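Local coordinates for protein phosphotriesterase, putative (Deinococcus radiodurans, PDB 4J35) that probably hydrolyses lactones with a two-metal centre, and has been engineered from a weak, promiscuous lactonase template toward organophosphate hydrolysis, at residues A[240-251]-A[296-305]; A[31-40]-A[266-274]. The protein carries 7 engineered substitutions. All coordinates share one frame; numbering follows the deposited sequence.

Interaction 1. Residues A[240-251]-A[296-305]; sequences DAERLSVLTTLL and ILPDLRRRGI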
# COMPACT_ATOMS: atom_id res chain seq x y z
N ASP A 240 -1.20 15.67 -10.08
CA ASP A 240 0.19 15.27 -9.90
C ASP A 240 1.09 16.49 -9.73
O ASP A 240 2.10 16.45 -9.01
CB ASP A 240 0.65 14.43 -11.09
CG ASP A 240 0.17 12.99 -11.00
OD1 ASP A 240 -0.32 12.58 -9.92
OD2 ASP A 240 0.30 12.25 -12.01
N ALA A 241 0.71 17.58 -10.38
CA ALA A 241 1.50 18.81 -10.30
C ALA A 241 1.49 19.31 -8.86
O ALA A 241 2.52 19.77 -8.36
CB ALA A 241 0.96 19.86 -11.24
N GLU A 242 0.34 19.22 -8.21
CA GLU A 242 0.24 19.63 -6.81
C GLU A 242 1.03 18.67 -5.93
O GLU A 242 1.75 19.09 -5.00
CB GLU A 242 -1.21 19.71 -6.35
CG GLU A 242 -2.05 20.71 -7.14
CD GLU A 242 -3.55 20.55 -6.93
OE1 GLU A 242 -4.00 19.41 -6.70
OE2 GLU A 242 -4.28 21.56 -6.99
N ARG A 243 0.89 17.37 -6.20
CA ARG A 243 1.69 16.37 -5.51
C ARG A 243 3.15 16.76 -5.56
O ARG A 243 3.81 16.82 -4.54
CB ARG A 243 1.53 14.99 -6.14
CG ARG A 243 0.20 14.34 -5.87
CD ARG A 243 0.18 12.89 -6.34
NE ARG A 243 -1.07 12.23 -5.95
CZ ARG A 243 -2.22 12.31 -6.61
NH1 ARG A 243 -2.32 12.99 -7.75
NH2 ARG A 243 -3.29 11.70 -6.13
N LEU A 244 3.67 17.02 -6.75
CA LEU A 244 5.12 17.19 -6.90
C LEU A 244 5.59 18.51 -6.30
O LEU A 244 6.73 18.64 -5.89
CB LEU A 244 5.56 17.10 -8.36
CG LEU A 244 5.28 15.77 -9.05
CD1 LEU A 244 5.87 15.79 -10.44
CD2 LEU A 244 5.81 14.58 -8.26
N SER A 245 4.69 19.49 -6.26
CA SER A 245 4.99 20.75 -5.61
C SER A 245 5.27 20.51 -4.11
O SER A 245 6.25 21.03 -3.57
CB SER A 245 3.83 21.72 -5.81
OG SER A 245 4.12 22.98 -5.23
N VAL A 246 4.43 19.70 -3.45
CA VAL A 246 4.63 19.43 -2.01
C VAL A 246 5.88 18.59 -1.86
O VAL A 246 6.72 18.84 -0.99
CB VAL A 246 3.44 18.67 -1.38
CG1 VAL A 246 3.70 18.38 0.11
CG2 VAL A 246 2.18 19.47 -1.52
N LEU A 247 6.03 17.61 -2.73
CA LEU A 247 7.20 16.73 -2.65
C LEU A 247 8.52 17.49 -2.77
O LEU A 247 9.49 17.19 -2.05
CB LEU A 247 7.13 15.68 -3.75
CG LEU A 247 8.04 14.48 -3.58
CD1 LEU A 247 7.53 13.54 -2.45
CD2 LEU A 247 8.08 13.74 -4.91
N THR A 248 8.60 18.43 -3.71
CA THR A 248 9.87 19.12 -3.95
C THR A 248 10.22 19.97 -2.72
O THR A 248 11.38 20.06 -2.34
CB THR A 248 9.88 19.96 -5.25
OG1 THR A 248 8.78 20.89 -5.26
CG2 THR A 248 9.76 19.04 -6.44
N THR A 249 9.20 20.57 -2.12
CA THR A 249 9.34 21.30 -0.87
C THR A 249 9.95 20.43 0.22
O THR A 249 10.85 20.86 0.96
CB THR A 249 7.98 21.77 -0.39
OG1 THR A 249 7.43 22.68 -1.34
CG2 THR A 249 8.07 22.44 0.98
N LEU A 250 9.44 19.20 0.34
CA LEU A 250 9.84 18.33 1.45
C LEU A 250 11.23 17.79 1.19
O LEU A 250 12.06 17.68 2.08
CB LEU A 250 8.84 17.18 1.64
CG LEU A 250 7.45 17.55 2.14
CD1 LEU A 250 6.56 16.36 2.14
CD2 LEU A 250 7.57 18.06 3.62
N LEU A 251 11.52 17.48 -0.07
CA LEU A 251 12.87 17.07 -0.45
C LEU A 251 13.91 18.13 -0.11
O LEU A 251 15.03 17.81 0.29
CB LEU A 251 12.89 16.76 -1.97
CG LEU A 251 12.19 15.46 -2.36
CD1 LEU A 251 11.92 15.36 -3.93
CD2 LEU A 251 13.05 14.29 -1.91
N ILE A 296 7.22 10.64 -13.83
CA ILE A 296 7.49 11.32 -12.55
C ILE A 296 8.97 11.49 -12.28
O ILE A 296 9.44 12.60 -12.06
CB ILE A 296 6.83 10.59 -11.38
CG1 ILE A 296 5.32 10.50 -11.59
CG2 ILE A 296 7.20 11.26 -10.05
CD1 ILE A 296 4.62 11.84 -11.71
N LEU A 297 9.71 10.39 -12.22
CA LEU A 297 11.12 10.50 -11.88
C LEU A 297 11.90 11.47 -12.79
O LEU A 297 12.74 12.23 -12.34
CB LEU A 297 11.78 9.11 -11.83
CG LEU A 297 11.13 8.09 -10.89
CD1 LEU A 297 11.97 6.82 -10.81
CD2 LEU A 297 10.89 8.67 -9.46
N PRO A 298 11.63 11.43 -14.10
CA PRO A 298 12.38 12.32 -14.98
C PRO A 298 11.96 13.74 -14.70
O PRO A 298 12.72 14.69 -14.87
CB PRO A 298 11.92 11.90 -16.41
CG PRO A 298 11.47 10.50 -16.26
CD PRO A 298 10.86 10.42 -14.83
N ASP A 299 10.71 13.90 -14.29
CA ASP A 299 10.25 15.25 -14.04
C ASP A 299 10.93 15.78 -12.73
O ASP A 299 11.30 16.93 -12.67
CB ASP A 299 8.74 15.31 -13.93
CG ASP A 299 8.24 16.72 -13.85
OD1 ASP A 299 8.39 17.45 -14.84
OD2 ASP A 299 7.70 17.10 -12.80
N LEU A 300 11.14 14.92 -11.75
CA LEU A 300 11.84 15.36 -10.52
C LEU A 300 13.30 15.74 -10.85
O LEU A 300 13.79 16.77 -10.40
CB LEU A 300 11.80 14.27 -9.46
CG LEU A 300 10.41 13.99 -8.89
CD1 LEU A 300 10.48 12.77 -7.98
CD2 LEU A 300 9.88 15.21 -8.12
N ARG A 301 13.98 14.90 -11.63
CA ARG A 301 15.34 15.20 -12.08
C ARG A 301 15.38 16.54 -12.82
O ARG A 301 16.26 17.39 -12.56
CB ARG A 301 15.89 14.07 -12.95
CG ARG A 301 16.13 12.80 -12.16
CD ARG A 301 17.33 12.99 -11.21
NE ARG A 301 18.58 13.16 -11.96
CZ ARG A 301 19.34 14.25 -12.02
NH1 ARG A 301 19.03 15.36 -11.37
NH2 ARG A 301 20.42 14.22 -12.79
N ARG A 302 14.45 16.73 -13.76
CA ARG A 302 14.32 18.02 -14.42
C ARG A 302 14.22 19.17 -13.42
O ARG A 302 14.73 20.26 -13.66
CB ARG A 302 13.11 18.09 -15.30
CG ARG A 302 13.09 19.33 -16.18
CD ARG A 302 11.78 19.48 -17.00
NE ARG A 302 10.59 19.39 -16.14
CZ ARG A 302 10.25 20.30 -15.21
NH1 ARG A 302 11.00 21.39 -15.02
NH2 ARG A 302 9.17 20.13 -14.46
N ARG A 303 13.52 18.92 -12.32
CA ARG A 303 13.25 19.96 -11.33
C ARG A 303 14.43 20.27 -10.43
O ARG A 303 14.37 21.23 -9.66
CB ARG A 303 12.09 19.55 -10.43
CG ARG A 303 10.72 19.72 -11.05
CD ARG A 303 9.66 19.11 -10.17
NE ARG A 303 8.35 19.10 -10.83
CZ ARG A 303 7.34 19.92 -10.54
NH1 ARG A 303 7.44 20.83 -9.58
NH2 ARG A 303 6.21 19.81 -11.21
N GLY A 304 15.49 19.46 -10.49
CA GLY A 304 16.65 19.66 -9.64
C GLY A 304 16.79 18.63 -8.52
O GLY A 304 17.73 18.65 -7.72
N ILE A 305 15.85 17.69 -8.45
CA ILE A 305 16.01 16.59 -7.53
C ILE A 305 17.15 15.73 -8.04
O ILE A 305 17.25 15.52 -9.24
CB ILE A 305 14.70 15.79 -7.39
CG1 ILE A 305 13.57 16.73 -6.95
CG2 ILE A 305 14.89 14.60 -6.46
CD1 ILE A 305 13.93 17.60 -5.68
O HOH W 1 4.20 21.47 -9.66
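Leu244 is the knob of this helix pair: its side chain drops into a hole formed by Ile296, Asp299, Leu300 and Arg303. CG lies anti to the carbonyl carbon (chi1 -61°), and the two methyls part company from there. Leu244 CD2 goes to the apolar side, 4.0 Å from Ile296 CG2 and close to Leu300 CD2, while Leu244 CD1 rests 3.3 Å from Asp299 OD2. Leu247 adds its CD2 to the Leu300 methyls, crossing that side chain at about a right angle. At the far end Leu251 CD1 presses on Ile305 CD1 at 3.5 Å, a tight fit for two methyls. The helices cross at -51° with axes 11.6 Å apart, as two outer helices of the TIM barrel of the phosphotriesterase family. Strand 259-261 lies beneath, touched by Leu247 and Leu251, and Met313 of helix 307-322 meets Leu251 and Leu300. A Schellman motif at Gly304 ends the second helix and turns the chain so that Ile305 faces Leu251.

Toward solvent the contact turns polar around Arg303. Extended from CG to NE, Arg303 lays one guanidinium face over Leu244 CB, and Arg303 CD meets Thr248 CG2 at 3.7 Å. Asp299 fixes the rotation of that group: Arg303 NE reaches Asp299 OD2 at 2.9 Å in a nearly straight bond (172°), arriving from above the carboxylate plane, while Arg302 holds the other oxygen. One water bridges the helices, donating to Ala241 O at 2.7 Å and accepting from Arg303 NH2 at 3.0 Å.

Interaction 2. Residues A[31-40]-A[266-274]; sequences YAGDVTLGPF and IWHWLGRPL. Engineered in segment 266-274: Leu274 (natural residue Pro).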
# COMPACT_ATOMS: atom_id res chain seq x y z
N TYR A 31 -17.87 -7.51 -4.21
CA TYR A 31 -17.60 -8.02 -5.55
C TYR A 31 -17.91 -9.52 -5.63
O TYR A 31 -18.35 -10.02 -6.67
CB TYR A 31 -16.12 -7.77 -5.96
CG TYR A 31 -15.17 -8.73 -5.30
CD1 TYR A 31 -14.61 -8.43 -4.05
CD2 TYR A 31 -14.86 -9.95 -5.88
CE1 TYR A 31 -13.78 -9.34 -3.40
CE2 TYR A 31 -14.00 -10.86 -5.25
CZ TYR A 31 -13.48 -10.55 -4.02
OH TYR A 31 -12.66 -11.46 -3.39
N ALA A 32 -17.65 -10.26 -4.55
CA ALA A 32 -17.85 -11.70 -4.56
C ALA A 32 -19.34 -12.05 -4.69
O ALA A 32 -19.70 -13.11 -5.19
CB ALA A 32 -17.25 -12.36 -3.28
N GLY A 33 -20.20 -11.14 -4.28
CA GLY A 33 -21.62 -11.39 -4.38
C GLY A 33 -22.09 -11.26 -5.83
O GLY A 33 -23.18 -11.71 -6.17
N ASP A 34 -21.25 -10.67 -6.67
CA ASP A 34 -21.53 -10.50 -8.10
C ASP A 34 -20.87 -11.59 -8.94
O ASP A 34 -20.57 -11.39 -10.10
CB ASP A 34 -21.05 -9.11 -8.57
CG ASP A 34 -21.74 -8.67 -9.89
OD1 ASP A 34 -22.88 -9.13 -10.15
OD2 ASP A 34 -21.15 -7.89 -10.67
N VAL A 35 -20.63 -12.76 -8.34
CA VAL A 35 -19.89 -13.84 -9.02
C VAL A 35 -20.58 -14.42 -10.26
O VAL A 35 -19.92 -14.88 -11.20
CB VAL A 35 -19.57 -15.02 -8.03
CG1 VAL A 35 -20.86 -15.63 -7.50
CG2 VAL A 35 -18.71 -16.06 -8.71
N THR A 36 -21.90 -14.40 -10.30
CA THR A 36 -22.57 -15.01 -11.46
C THR A 36 -22.22 -14.29 -12.76
O THR A 36 -21.91 -14.91 -13.80
CB THR A 36 -24.10 -15.06 -11.26
OG1 THR A 36 -24.38 -15.87 -10.11
CG2 THR A 36 -24.79 -15.64 -12.49
N LEU A 37 -22.27 -12.97 -12.72
CA LEU A 37 -22.00 -12.20 -13.95
C LEU A 37 -20.59 -11.64 -14.00
O LEU A 37 -20.10 -11.24 -15.06
CB LEU A 37 -23.02 -11.07 -14.11
CG LEU A 37 -24.45 -11.53 -14.36
CD1 LEU A 37 -25.34 -10.32 -14.62
CD2 LEU A 37 -24.54 -12.54 -15.54
N GLY A 38 -19.91 -11.63 -12.85
CA GLY A 38 -18.54 -11.10 -12.80
C GLY A 38 -17.55 -12.03 -12.11
O GLY A 38 -16.91 -11.65 -11.12
N PRO A 39 -17.44 -13.27 -12.61
CA PRO A 39 -16.53 -14.27 -12.06
C PRO A 39 -15.07 -13.93 -12.34
O PRO A 39 -14.75 -13.14 -13.24
CB PRO A 39 -16.91 -15.53 -12.84
CG PRO A 39 -17.30 -15.02 -14.16
CD PRO A 39 -18.08 -13.75 -13.85
N PHE A 40 -14.17 -14.55 -11.59
CA PHE A 40 -12.75 -14.32 -11.82
C PHE A 40 -12.31 -15.06 -13.08
O PHE A 40 -12.51 -16.26 -13.19
CB PHE A 40 -11.95 -14.84 -10.63
CG PHE A 40 -10.49 -14.53 -10.70
CD1 PHE A 40 -10.05 -13.26 -11.04
CD2 PHE A 40 -9.54 -15.50 -10.40
CE1 PHE A 40 -8.70 -12.97 -11.07
CE2 PHE A 40 -8.19 -15.21 -10.43
CZ PHE A 40 -7.77 -13.94 -10.76
N ILE A 266 -4.57 -0.52 -9.86
CA ILE A 266 -5.21 -1.83 -9.77
C ILE A 266 -4.94 -2.49 -11.13
O ILE A 266 -5.38 -1.97 -12.15
CB ILE A 266 -6.72 -1.69 -9.55
CG1 ILE A 266 -7.02 -1.21 -8.11
CG2 ILE A 266 -7.44 -2.99 -9.86
CD1 ILE A 266 -8.48 -0.74 -7.99
N TRP A 267 -4.21 -3.59 -11.16
CA TRP A 267 -3.83 -4.14 -12.48
C TRP A 267 -4.93 -4.98 -13.07
O TRP A 267 -4.99 -5.16 -14.29
CB TRP A 267 -2.59 -5.00 -12.41
CG TRP A 267 -1.43 -4.33 -11.72
CD1 TRP A 267 -1.38 -3.06 -11.20
CD2 TRP A 267 -0.18 -4.93 -11.45
NE1 TRP A 267 -0.13 -2.84 -10.62
CE2 TRP A 267 0.61 -3.98 -10.76
CE3 TRP A 267 0.37 -6.19 -11.74
CZ2 TRP A 267 1.92 -4.26 -10.35
CZ3 TRP A 267 1.67 -6.46 -11.33
CH2 TRP A 267 2.42 -5.50 -10.64
N HIS A 268 -5.78 -5.53 -12.22
CA HIS A 268 -6.92 -6.31 -12.72
C HIS A 268 -8.06 -6.20 -11.74
O HIS A 268 -7.92 -6.49 -10.58
CB HIS A 268 -6.55 -7.77 -12.86
CG HIS A 268 -7.68 -8.65 -13.27
ND1 HIS A 268 -8.00 -8.88 -14.59
CD2 HIS A 268 -8.58 -9.36 -12.55
CE1 HIS A 268 -9.03 -9.70 -14.66
NE2 HIS A 268 -9.40 -10.01 -13.43
N TRP A 269 -9.20 -5.75 -12.22
CA TRP A 269 -10.31 -5.49 -11.32
C TRP A 269 -11.21 -6.73 -11.13
O TRP A 269 -11.52 -7.45 -12.09
CB TRP A 269 -11.03 -4.27 -11.88
CG TRP A 269 -12.43 -4.04 -11.53
CD1 TRP A 269 -13.55 -4.54 -12.17
CD2 TRP A 269 -12.91 -3.16 -10.51
NE1 TRP A 269 -14.69 -4.05 -11.58
CE2 TRP A 269 -14.33 -3.20 -10.56
CE3 TRP A 269 -12.28 -2.36 -9.55
CZ2 TRP A 269 -15.13 -2.47 -9.68
CZ3 TRP A 269 -13.06 -1.64 -8.67
CH2 TRP A 269 -14.48 -1.70 -8.74
N LEU A 270 -11.61 -6.99 -9.89
CA LEU A 270 -12.52 -8.11 -9.60
C LEU A 270 -13.98 -7.69 -9.68
O LEU A 270 -14.34 -6.56 -9.36
CB LEU A 270 -12.20 -8.73 -8.22
CG LEU A 270 -10.73 -9.14 -8.08
CD1 LEU A 270 -10.42 -9.57 -6.63
CD2 LEU A 270 -10.36 -10.27 -9.06
N GLY A 271 -14.83 -8.62 -10.12
CA GLY A 271 -16.22 -8.31 -10.35
C GLY A 271 -16.44 -8.13 -11.83
O GLY A 271 -15.57 -8.47 -12.63
N ARG A 272 -17.61 -7.62 -12.20
CA ARG A 272 -17.87 -7.31 -13.59
C ARG A 272 -17.02 -6.11 -13.98
O ARG A 272 -16.84 -5.21 -13.18
CB ARG A 272 -19.35 -6.94 -13.79
CG ARG A 272 -20.23 -8.06 -14.25
CD ARG A 272 -21.65 -7.56 -14.45
NE ARG A 272 -22.42 -7.51 -13.20
CZ ARG A 272 -23.73 -7.26 -13.18
NH1 ARG A 272 -24.37 -6.97 -14.31
NH2 ARG A 272 -24.39 -7.27 -12.03
N PRO A 273 -16.54 -6.09 -15.22
CA PRO A 273 -15.85 -4.88 -15.70
C PRO A 273 -16.76 -3.68 -15.53
O PRO A 273 -17.98 -3.78 -15.66
CB PRO A 273 -15.64 -5.17 -17.19
CG PRO A 273 -15.70 -6.64 -17.32
CD PRO A 273 -16.70 -7.08 -16.28
N LEU A 274 -16.14 -2.54 -15.25
CA LEU A 274 -16.84 -1.30 -15.01
C LEU A 274 -16.26 -0.22 -15.92
O LEU A 274 -15.08 0.11 -15.83
CB LEU A 274 -16.64 -0.88 -13.56
CG LEU A 274 -17.20 0.48 -13.15
CD1 LEU A 274 -18.65 0.64 -13.59
CD2 LEU A 274 -17.08 0.62 -11.66
O HOH W 2 -14.05 -11.25 -10.69
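Leu270 is wedged between two rings of the 31-40 loop. Leu270 CB lies 3.7 Å from Tyr31 CD2, and CD1 sits over one face of that ring, toward its rim; the other branch, Leu270 CD2, meets Phe40 CD1 at 3.6 Å. With its CG anti to the backbone N (chi1 -174°), Phe40 also brings CE1 to His268 NE2, the two rings oblique to each other. In the middle the backbones close up: Gly38 CA is 3.7 Å from Arg272 N, where a side chain on Gly38 would clash, and a water bridges Gly38 O and Gly271 N.

Toward solvent the packing gives way to charge. Arg272 bends at chi3 and grips Asp34 side-on, Arg272 NE to Asp34 OD2 at 2.9 Å along the syn lone pair (176°) and NH2 to OD1 at 3.0 Å, less straight. Leu37 CD1 lies over one guanidinium face, 3.5 Å from Arg272 NH1. An asparagine in place of Asp34 would probably cost the pair its charge attraction and one of its two acceptors, leaving the guanidinium freer to turn. The loop after strand 17-26 thus meets the end of strand 266-269 and the following turn through apolar contact inside and a salt bridge outside, likely tempered by solvent.

Interaction 1 is mainly buried and interaction 2 only partly so, though both centres lie about 21 Å from the centre of the chain. They share no secondary-structure element, and their nearest atoms are about 13 Å apart. The 240-251 and 296-305 pair joins helices on the outside of the barrel, whereas 31-40 and 266-274 join the loop after one barrel strand to the end of the neighbouring strand and its following turn. Along the sequence the segments alternate. Their ion pairs are placed differently: in interaction 1 no salt bridge crosses from one segment to the other, and a water joins the helices, while in interaction 2 the salt bridge itself spans the contact.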